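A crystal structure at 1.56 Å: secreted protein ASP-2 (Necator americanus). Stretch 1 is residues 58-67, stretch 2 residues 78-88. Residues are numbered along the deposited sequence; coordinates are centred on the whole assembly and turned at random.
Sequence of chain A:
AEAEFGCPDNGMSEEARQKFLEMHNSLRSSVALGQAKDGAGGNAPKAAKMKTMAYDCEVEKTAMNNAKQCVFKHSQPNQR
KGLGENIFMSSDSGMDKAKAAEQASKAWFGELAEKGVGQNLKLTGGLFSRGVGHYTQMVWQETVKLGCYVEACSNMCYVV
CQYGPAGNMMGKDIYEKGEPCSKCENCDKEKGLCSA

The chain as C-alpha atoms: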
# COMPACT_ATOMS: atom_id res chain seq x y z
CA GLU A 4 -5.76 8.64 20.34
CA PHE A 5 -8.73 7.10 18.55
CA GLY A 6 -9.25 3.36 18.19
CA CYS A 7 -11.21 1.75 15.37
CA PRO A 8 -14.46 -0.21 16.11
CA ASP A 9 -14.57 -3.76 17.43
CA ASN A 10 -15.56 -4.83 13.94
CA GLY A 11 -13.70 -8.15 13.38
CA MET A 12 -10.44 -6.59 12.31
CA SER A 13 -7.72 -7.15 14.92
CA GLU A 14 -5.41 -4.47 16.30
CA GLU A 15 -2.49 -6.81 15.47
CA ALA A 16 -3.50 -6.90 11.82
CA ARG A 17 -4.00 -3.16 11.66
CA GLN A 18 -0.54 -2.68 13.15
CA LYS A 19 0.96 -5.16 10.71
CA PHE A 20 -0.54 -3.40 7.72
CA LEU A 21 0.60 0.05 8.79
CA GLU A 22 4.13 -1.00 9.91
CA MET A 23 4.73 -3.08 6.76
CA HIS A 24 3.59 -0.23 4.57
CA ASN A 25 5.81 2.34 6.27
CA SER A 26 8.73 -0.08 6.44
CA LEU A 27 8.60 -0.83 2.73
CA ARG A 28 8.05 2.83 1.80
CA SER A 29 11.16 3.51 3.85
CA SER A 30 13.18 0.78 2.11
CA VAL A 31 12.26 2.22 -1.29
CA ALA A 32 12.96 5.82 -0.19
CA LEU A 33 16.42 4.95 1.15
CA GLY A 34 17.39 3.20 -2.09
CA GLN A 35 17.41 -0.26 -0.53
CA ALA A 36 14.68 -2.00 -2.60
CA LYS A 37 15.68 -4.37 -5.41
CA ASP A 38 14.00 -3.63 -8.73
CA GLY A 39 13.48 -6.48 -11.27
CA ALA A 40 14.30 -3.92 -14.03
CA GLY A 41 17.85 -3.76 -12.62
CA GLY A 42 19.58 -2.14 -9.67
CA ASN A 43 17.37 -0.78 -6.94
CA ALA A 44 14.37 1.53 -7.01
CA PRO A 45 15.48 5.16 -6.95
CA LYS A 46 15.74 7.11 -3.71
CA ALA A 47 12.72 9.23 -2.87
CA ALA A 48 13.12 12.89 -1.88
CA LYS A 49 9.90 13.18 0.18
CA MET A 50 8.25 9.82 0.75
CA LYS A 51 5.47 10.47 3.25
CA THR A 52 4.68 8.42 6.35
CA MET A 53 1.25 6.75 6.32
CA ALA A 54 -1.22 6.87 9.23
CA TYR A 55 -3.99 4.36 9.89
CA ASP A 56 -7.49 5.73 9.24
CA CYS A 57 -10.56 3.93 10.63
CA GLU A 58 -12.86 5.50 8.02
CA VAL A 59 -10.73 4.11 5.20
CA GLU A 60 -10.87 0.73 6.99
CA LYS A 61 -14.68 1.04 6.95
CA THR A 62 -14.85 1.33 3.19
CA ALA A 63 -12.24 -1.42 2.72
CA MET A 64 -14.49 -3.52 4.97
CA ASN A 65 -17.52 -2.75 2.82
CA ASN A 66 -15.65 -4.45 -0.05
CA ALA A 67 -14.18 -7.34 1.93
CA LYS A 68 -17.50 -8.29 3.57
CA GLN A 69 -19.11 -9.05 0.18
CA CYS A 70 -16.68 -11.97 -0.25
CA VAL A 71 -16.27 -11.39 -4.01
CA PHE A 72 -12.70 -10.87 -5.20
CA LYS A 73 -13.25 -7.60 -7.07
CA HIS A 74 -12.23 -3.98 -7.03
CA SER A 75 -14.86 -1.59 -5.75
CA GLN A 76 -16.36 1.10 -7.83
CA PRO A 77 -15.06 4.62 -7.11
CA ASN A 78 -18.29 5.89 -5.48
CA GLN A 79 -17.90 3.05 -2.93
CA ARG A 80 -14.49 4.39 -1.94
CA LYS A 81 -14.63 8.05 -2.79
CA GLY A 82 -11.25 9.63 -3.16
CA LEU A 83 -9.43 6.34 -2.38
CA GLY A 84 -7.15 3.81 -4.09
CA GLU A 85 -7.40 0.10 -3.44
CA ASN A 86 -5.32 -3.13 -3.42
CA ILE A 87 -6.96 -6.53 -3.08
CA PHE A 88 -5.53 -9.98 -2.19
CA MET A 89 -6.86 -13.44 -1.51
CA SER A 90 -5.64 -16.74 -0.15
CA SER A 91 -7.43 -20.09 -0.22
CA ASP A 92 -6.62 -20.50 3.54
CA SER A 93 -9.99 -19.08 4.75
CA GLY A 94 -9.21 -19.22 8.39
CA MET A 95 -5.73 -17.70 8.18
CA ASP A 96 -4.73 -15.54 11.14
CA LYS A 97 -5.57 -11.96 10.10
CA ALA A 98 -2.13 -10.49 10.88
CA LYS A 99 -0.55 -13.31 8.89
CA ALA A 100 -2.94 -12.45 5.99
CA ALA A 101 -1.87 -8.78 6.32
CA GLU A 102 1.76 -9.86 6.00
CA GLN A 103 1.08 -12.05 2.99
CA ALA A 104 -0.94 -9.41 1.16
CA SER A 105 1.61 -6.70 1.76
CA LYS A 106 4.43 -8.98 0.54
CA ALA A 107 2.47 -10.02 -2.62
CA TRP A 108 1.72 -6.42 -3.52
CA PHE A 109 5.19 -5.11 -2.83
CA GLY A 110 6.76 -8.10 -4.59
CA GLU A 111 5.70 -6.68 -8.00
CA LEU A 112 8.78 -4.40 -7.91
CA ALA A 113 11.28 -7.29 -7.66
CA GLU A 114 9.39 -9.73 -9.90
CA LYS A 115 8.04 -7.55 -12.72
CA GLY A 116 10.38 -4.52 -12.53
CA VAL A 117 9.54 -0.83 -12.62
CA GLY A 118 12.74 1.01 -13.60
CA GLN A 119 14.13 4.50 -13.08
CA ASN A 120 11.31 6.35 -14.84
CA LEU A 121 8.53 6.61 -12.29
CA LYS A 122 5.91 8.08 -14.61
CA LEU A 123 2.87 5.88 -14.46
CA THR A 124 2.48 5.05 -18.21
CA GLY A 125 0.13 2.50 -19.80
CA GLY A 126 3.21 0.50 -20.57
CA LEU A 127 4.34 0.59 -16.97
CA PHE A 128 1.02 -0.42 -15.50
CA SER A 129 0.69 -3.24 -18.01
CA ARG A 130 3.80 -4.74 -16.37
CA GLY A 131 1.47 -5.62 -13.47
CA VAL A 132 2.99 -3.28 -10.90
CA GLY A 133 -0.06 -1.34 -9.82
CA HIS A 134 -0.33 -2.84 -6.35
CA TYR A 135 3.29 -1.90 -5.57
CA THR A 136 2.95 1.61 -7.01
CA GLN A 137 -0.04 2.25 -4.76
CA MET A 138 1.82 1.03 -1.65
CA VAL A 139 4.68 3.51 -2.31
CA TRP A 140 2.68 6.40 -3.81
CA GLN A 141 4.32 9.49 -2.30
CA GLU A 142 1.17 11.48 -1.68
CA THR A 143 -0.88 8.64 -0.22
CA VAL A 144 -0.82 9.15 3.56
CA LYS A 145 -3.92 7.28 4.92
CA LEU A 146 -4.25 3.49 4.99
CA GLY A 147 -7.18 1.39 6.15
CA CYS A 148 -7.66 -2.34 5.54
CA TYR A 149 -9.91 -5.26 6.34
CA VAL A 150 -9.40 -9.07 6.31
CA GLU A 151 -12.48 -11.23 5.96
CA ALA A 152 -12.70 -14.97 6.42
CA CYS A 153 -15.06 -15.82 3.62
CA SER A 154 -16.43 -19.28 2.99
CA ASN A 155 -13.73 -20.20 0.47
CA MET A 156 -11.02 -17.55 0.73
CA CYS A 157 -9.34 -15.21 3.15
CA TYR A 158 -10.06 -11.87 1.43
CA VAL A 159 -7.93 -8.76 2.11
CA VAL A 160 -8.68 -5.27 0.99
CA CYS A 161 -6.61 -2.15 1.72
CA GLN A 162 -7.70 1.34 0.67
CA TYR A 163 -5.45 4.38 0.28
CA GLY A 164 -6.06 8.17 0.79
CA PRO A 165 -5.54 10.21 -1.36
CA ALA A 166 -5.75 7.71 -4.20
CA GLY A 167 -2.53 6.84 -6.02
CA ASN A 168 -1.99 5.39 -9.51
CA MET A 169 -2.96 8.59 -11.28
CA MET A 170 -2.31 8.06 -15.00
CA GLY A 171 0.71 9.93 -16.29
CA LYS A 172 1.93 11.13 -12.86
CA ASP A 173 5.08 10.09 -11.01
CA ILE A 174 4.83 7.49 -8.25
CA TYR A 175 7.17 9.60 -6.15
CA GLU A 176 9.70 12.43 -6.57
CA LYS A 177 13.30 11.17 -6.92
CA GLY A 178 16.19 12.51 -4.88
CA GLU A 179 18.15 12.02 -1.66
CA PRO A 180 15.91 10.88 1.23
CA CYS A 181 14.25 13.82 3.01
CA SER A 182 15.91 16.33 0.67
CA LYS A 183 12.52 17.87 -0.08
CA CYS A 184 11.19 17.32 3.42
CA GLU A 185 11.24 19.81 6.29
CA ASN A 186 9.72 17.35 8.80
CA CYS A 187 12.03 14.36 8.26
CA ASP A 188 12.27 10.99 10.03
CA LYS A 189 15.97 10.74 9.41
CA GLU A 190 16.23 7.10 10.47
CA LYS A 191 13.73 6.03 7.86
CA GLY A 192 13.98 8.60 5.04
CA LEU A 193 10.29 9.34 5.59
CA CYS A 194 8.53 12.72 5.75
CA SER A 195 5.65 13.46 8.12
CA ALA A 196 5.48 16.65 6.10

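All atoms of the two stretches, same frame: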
# COMPACT_ATOMS: atom_id res chain seq x y z
N GLU A 58 -11.86 5.29 9.07
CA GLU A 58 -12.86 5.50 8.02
C GLU A 58 -12.52 4.82 6.70
O GLU A 58 -13.39 4.29 5.99
CB GLU A 58 -13.19 7.00 7.82
CG GLU A 58 -13.94 7.57 9.03
CD GLU A 58 -15.29 6.90 9.19
OE1 GLU A 58 -15.47 6.11 10.15
OE2 GLU A 58 -16.11 7.10 8.27
N VAL A 59 -11.25 4.83 6.37
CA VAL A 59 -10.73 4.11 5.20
C VAL A 59 -10.88 2.63 5.44
O VAL A 59 -11.26 1.88 4.54
CB VAL A 59 -9.29 4.50 4.95
CG1 VAL A 59 -8.76 3.72 3.72
CG2 VAL A 59 -9.24 6.04 4.63
N GLU A 60 -10.60 2.17 6.66
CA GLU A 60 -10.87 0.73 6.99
C GLU A 60 -12.34 0.34 6.76
O GLU A 60 -12.66 -0.75 6.27
CB GLU A 60 -10.51 0.43 8.45
CG GLU A 60 -10.89 -0.96 8.89
CD GLU A 60 -10.45 -1.22 10.31
OE1 GLU A 60 -11.35 -1.29 11.17
OE2 GLU A 60 -9.21 -1.32 10.55
N LYS A 61 -13.24 1.29 7.07
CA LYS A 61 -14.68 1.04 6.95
C LYS A 61 -15.03 0.77 5.53
O LYS A 61 -15.72 -0.18 5.23
CB LYS A 61 -15.46 2.27 7.38
CG LYS A 61 -16.94 2.17 7.15
CD LYS A 61 -17.59 3.51 7.42
CE LYS A 61 -19.10 3.44 7.19
NZ LYS A 61 -19.80 2.35 8.00
N THR A 62 -14.53 1.60 4.62
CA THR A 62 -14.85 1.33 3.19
C THR A 62 -14.11 0.10 2.63
O THR A 62 -14.65 -0.63 1.81
CB THR A 62 -14.63 2.59 2.30
OG1 THR A 62 -13.43 3.28 2.63
CG2 THR A 62 -15.85 3.54 2.47
N ALA A 63 -12.90 -0.17 3.10
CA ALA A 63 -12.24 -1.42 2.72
C ALA A 63 -13.05 -2.62 3.18
O ALA A 63 -13.26 -3.61 2.42
CB ALA A 63 -10.82 -1.47 3.30
N MET A 64 -13.54 -2.55 4.41
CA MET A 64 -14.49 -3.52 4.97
C MET A 64 -15.73 -3.74 4.12
O MET A 64 -16.17 -4.88 3.93
CB MET A 64 -14.90 -3.11 6.41
CG MET A 64 -15.82 -4.13 7.06
SD MET A 64 -16.25 -3.53 8.72
CE MET A 64 -17.30 -2.13 8.32
N ASN A 65 -16.33 -2.64 3.64
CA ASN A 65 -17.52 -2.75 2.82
C ASN A 65 -17.24 -3.63 1.59
O ASN A 65 -18.13 -4.32 1.13
CB ASN A 65 -17.98 -1.37 2.36
CG ASN A 65 -18.55 -0.53 3.48
OD1 ASN A 65 -18.82 -1.05 4.57
ND2 ASN A 65 -18.69 0.78 3.26
N ASN A 66 -16.02 -3.58 1.05
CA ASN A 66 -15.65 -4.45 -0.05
C ASN A 66 -15.43 -5.86 0.46
O ASN A 66 -16.10 -6.81 0.04
CB ASN A 66 -14.37 -3.91 -0.73
CG ASN A 66 -13.91 -4.75 -1.93
OD1 ASN A 66 -14.27 -5.92 -2.06
ND2 ASN A 66 -13.10 -4.15 -2.82
N ALA A 67 -14.52 -5.98 1.41
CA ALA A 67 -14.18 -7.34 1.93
C ALA A 67 -15.42 -8.13 2.34
O ALA A 67 -15.47 -9.29 2.04
CB ALA A 67 -13.21 -7.25 3.08
N ASN A 78 -17.33 5.31 -6.39
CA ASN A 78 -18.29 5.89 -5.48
C ASN A 78 -18.45 5.07 -4.20
O ASN A 78 -19.04 5.55 -3.24
CB ASN A 78 -19.64 6.12 -6.18
CG ASN A 78 -20.52 7.07 -5.43
OD1 ASN A 78 -21.70 6.76 -5.16
ND2 ASN A 78 -19.98 8.22 -5.06
N GLN A 79 -17.87 3.87 -4.16
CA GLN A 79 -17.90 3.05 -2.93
C GLN A 79 -16.60 3.20 -2.12
O GLN A 79 -16.42 2.57 -1.06
CB GLN A 79 -18.20 1.59 -3.26
CG GLN A 79 -19.65 1.40 -3.59
CD GLN A 79 -19.90 0.14 -4.34
OE1 GLN A 79 -20.10 -0.92 -3.75
NE2 GLN A 79 -19.98 0.25 -5.67
N ARG A 80 -15.71 4.05 -2.64
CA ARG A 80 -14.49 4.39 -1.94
C ARG A 80 -14.04 5.76 -2.40
O ARG A 80 -12.94 5.95 -2.96
CB ARG A 80 -13.43 3.35 -2.26
CG ARG A 80 -13.29 3.08 -3.75
CD ARG A 80 -11.96 2.37 -4.02
NE ARG A 80 -11.96 1.58 -5.25
CZ ARG A 80 -11.03 1.63 -6.19
NH1 ARG A 80 -10.00 2.47 -6.08
NH2 ARG A 80 -11.13 0.82 -7.26
N LYS A 81 -14.91 6.75 -2.20
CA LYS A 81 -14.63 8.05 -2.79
C LYS A 81 -13.28 8.60 -2.39
O LYS A 81 -12.96 8.72 -1.21
CB LYS A 81 -15.72 9.05 -2.40
CG LYS A 81 -17.03 8.72 -3.06
CD LYS A 81 -18.12 9.65 -2.61
CE LYS A 81 -19.00 8.95 -1.57
NZ LYS A 81 -18.45 9.00 -0.18
N GLY A 82 -12.52 8.98 -3.39
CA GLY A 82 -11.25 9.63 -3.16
C GLY A 82 -10.14 8.66 -2.75
O GLY A 82 -9.07 9.12 -2.30
N LEU A 83 -10.39 7.36 -2.89
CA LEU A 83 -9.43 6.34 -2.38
C LEU A 83 -8.94 5.37 -3.42
O LEU A 83 -9.68 5.00 -4.35
CB LEU A 83 -10.08 5.51 -1.28
CG LEU A 83 -10.55 6.34 -0.10
CD1 LEU A 83 -11.36 5.44 0.84
CD2 LEU A 83 -9.37 6.97 0.65
N GLY A 84 -7.69 4.89 -3.25
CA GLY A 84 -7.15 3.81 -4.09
C GLY A 84 -7.42 2.49 -3.38
O GLY A 84 -7.99 2.45 -2.26
N GLU A 85 -7.03 1.38 -4.01
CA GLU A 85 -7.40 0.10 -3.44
C GLU A 85 -6.49 -1.02 -3.96
O GLU A 85 -6.21 -1.08 -5.20
CB GLU A 85 -8.82 -0.24 -3.85
CG GLU A 85 -9.36 -1.59 -3.25
CD GLU A 85 -10.80 -1.79 -3.70
OE1 GLU A 85 -11.01 -2.10 -4.90
OE2 GLU A 85 -11.72 -1.53 -2.88
N ASN A 86 -6.05 -1.89 -3.04
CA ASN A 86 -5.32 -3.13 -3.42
C ASN A 86 -6.10 -4.29 -2.85
O ASN A 86 -6.59 -4.21 -1.73
CB ASN A 86 -3.95 -3.17 -2.76
CG ASN A 86 -2.92 -2.36 -3.52
OD1 ASN A 86 -3.07 -2.19 -4.75
ND2 ASN A 86 -1.83 -1.96 -2.86
N ILE A 87 -6.23 -5.37 -3.62
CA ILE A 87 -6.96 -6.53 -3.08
C ILE A 87 -6.09 -7.79 -3.15
O ILE A 87 -5.13 -7.86 -3.95
CB ILE A 87 -8.31 -6.77 -3.82
CG1 ILE A 87 -8.08 -7.10 -5.29
CG2 ILE A 87 -9.24 -5.58 -3.60
CD1 ILE A 87 -9.40 -7.40 -6.04
N PHE A 88 -6.35 -8.76 -2.26
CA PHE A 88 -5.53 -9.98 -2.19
C PHE A 88 -6.40 -11.10 -1.69
O PHE A 88 -7.32 -10.87 -0.89
CB PHE A 88 -4.34 -9.79 -1.22
CG PHE A 88 -3.60 -11.06 -0.84
CD1 PHE A 88 -2.57 -11.55 -1.63
CD2 PHE A 88 -3.94 -11.75 0.32
CE1 PHE A 88 -1.87 -12.74 -1.25
CE2 PHE A 88 -3.27 -12.95 0.70
CZ PHE A 88 -2.22 -13.43 -0.12
O HOH W 1 -15.39 -0.05 -0.81
O HOH W 2 -18.44 1.76 0.59

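Residues 58-67 form a continuous stretch of helix, and residues 78-88 run past one of its sides, first as a short 3-10 segment, then through a type II turn from Arg-80 to Leu-83, and finally as a strand from Gly-84 onward. The contact is modest, burying 265 Å² in total, and it is made chiefly by Val-59, Thr-62 and Asn-66, whose spacing of three and four residues places them along one side of the helix. Glu-58, Glu-60 and Lys-61 take no part.

Val-59 opens the contact. Its CA-to-CB bond points sideways, but with chi1 at 180° its CG2 lies 4.1 Å from CD2 of Leu-83, an apolar pairing of two branched side chains. Leu-83, in the m, t rotamer, points toward the helix and reaches on to the next turn, where its CD1 lies 3.5 Å from OG1 of Thr-62. One leucine thus spans two helical positions. Its backbone is held by the turn, in which Leu-83 N donates to Arg-80 O at 2.9 Å; Gly-82 within that turn adopts a positive phi of 78°, which favours glycine.

Thr-62 points toward the second stretch, and its two branches meet different neighbours: OG1 lies beside Leu-83, while CG2 packs 3.7 Å from the carbonyl O of Gln-79. The hydroxyl is not left unsatisfied, since it is hydrogen-bonded elsewhere in the structure. The backbone here is joined by solvent: water 1 donates to both Thr-62 O and Gln-79 O, at 2.8 Å each. Ala-63, turned sideways, adds almost nothing.

Asn-65 points toward the second stretch but stays out of direct contact, and its link is again a water. Water 2 accepts from Asn-65 ND2 at 2.9 Å and donates to Gln-79 O at 2.7 Å, so that this single carbonyl receives two waters from the helix side.

Asn-66 provides the direct polar link. In the t rotamer, its buried amide reaches toward the strand, and ND2 donates to OE2 of Glu-85 at 3.0 Å with an N-H...O angle of 158°. Glu-85 meets it with chi1 and chi2 both t (-178° and 178°), an extended chain that carries the carboxylate out from the strand. An amide donor suits this buried site because it can satisfy a carboxylate oxygen without bringing a charge of its own. The same ND2 lies 4.2 Å from CG2 of Ile-87, the last residue of the second stretch to touch the first. Ala-67 closes the stretch beyond reach.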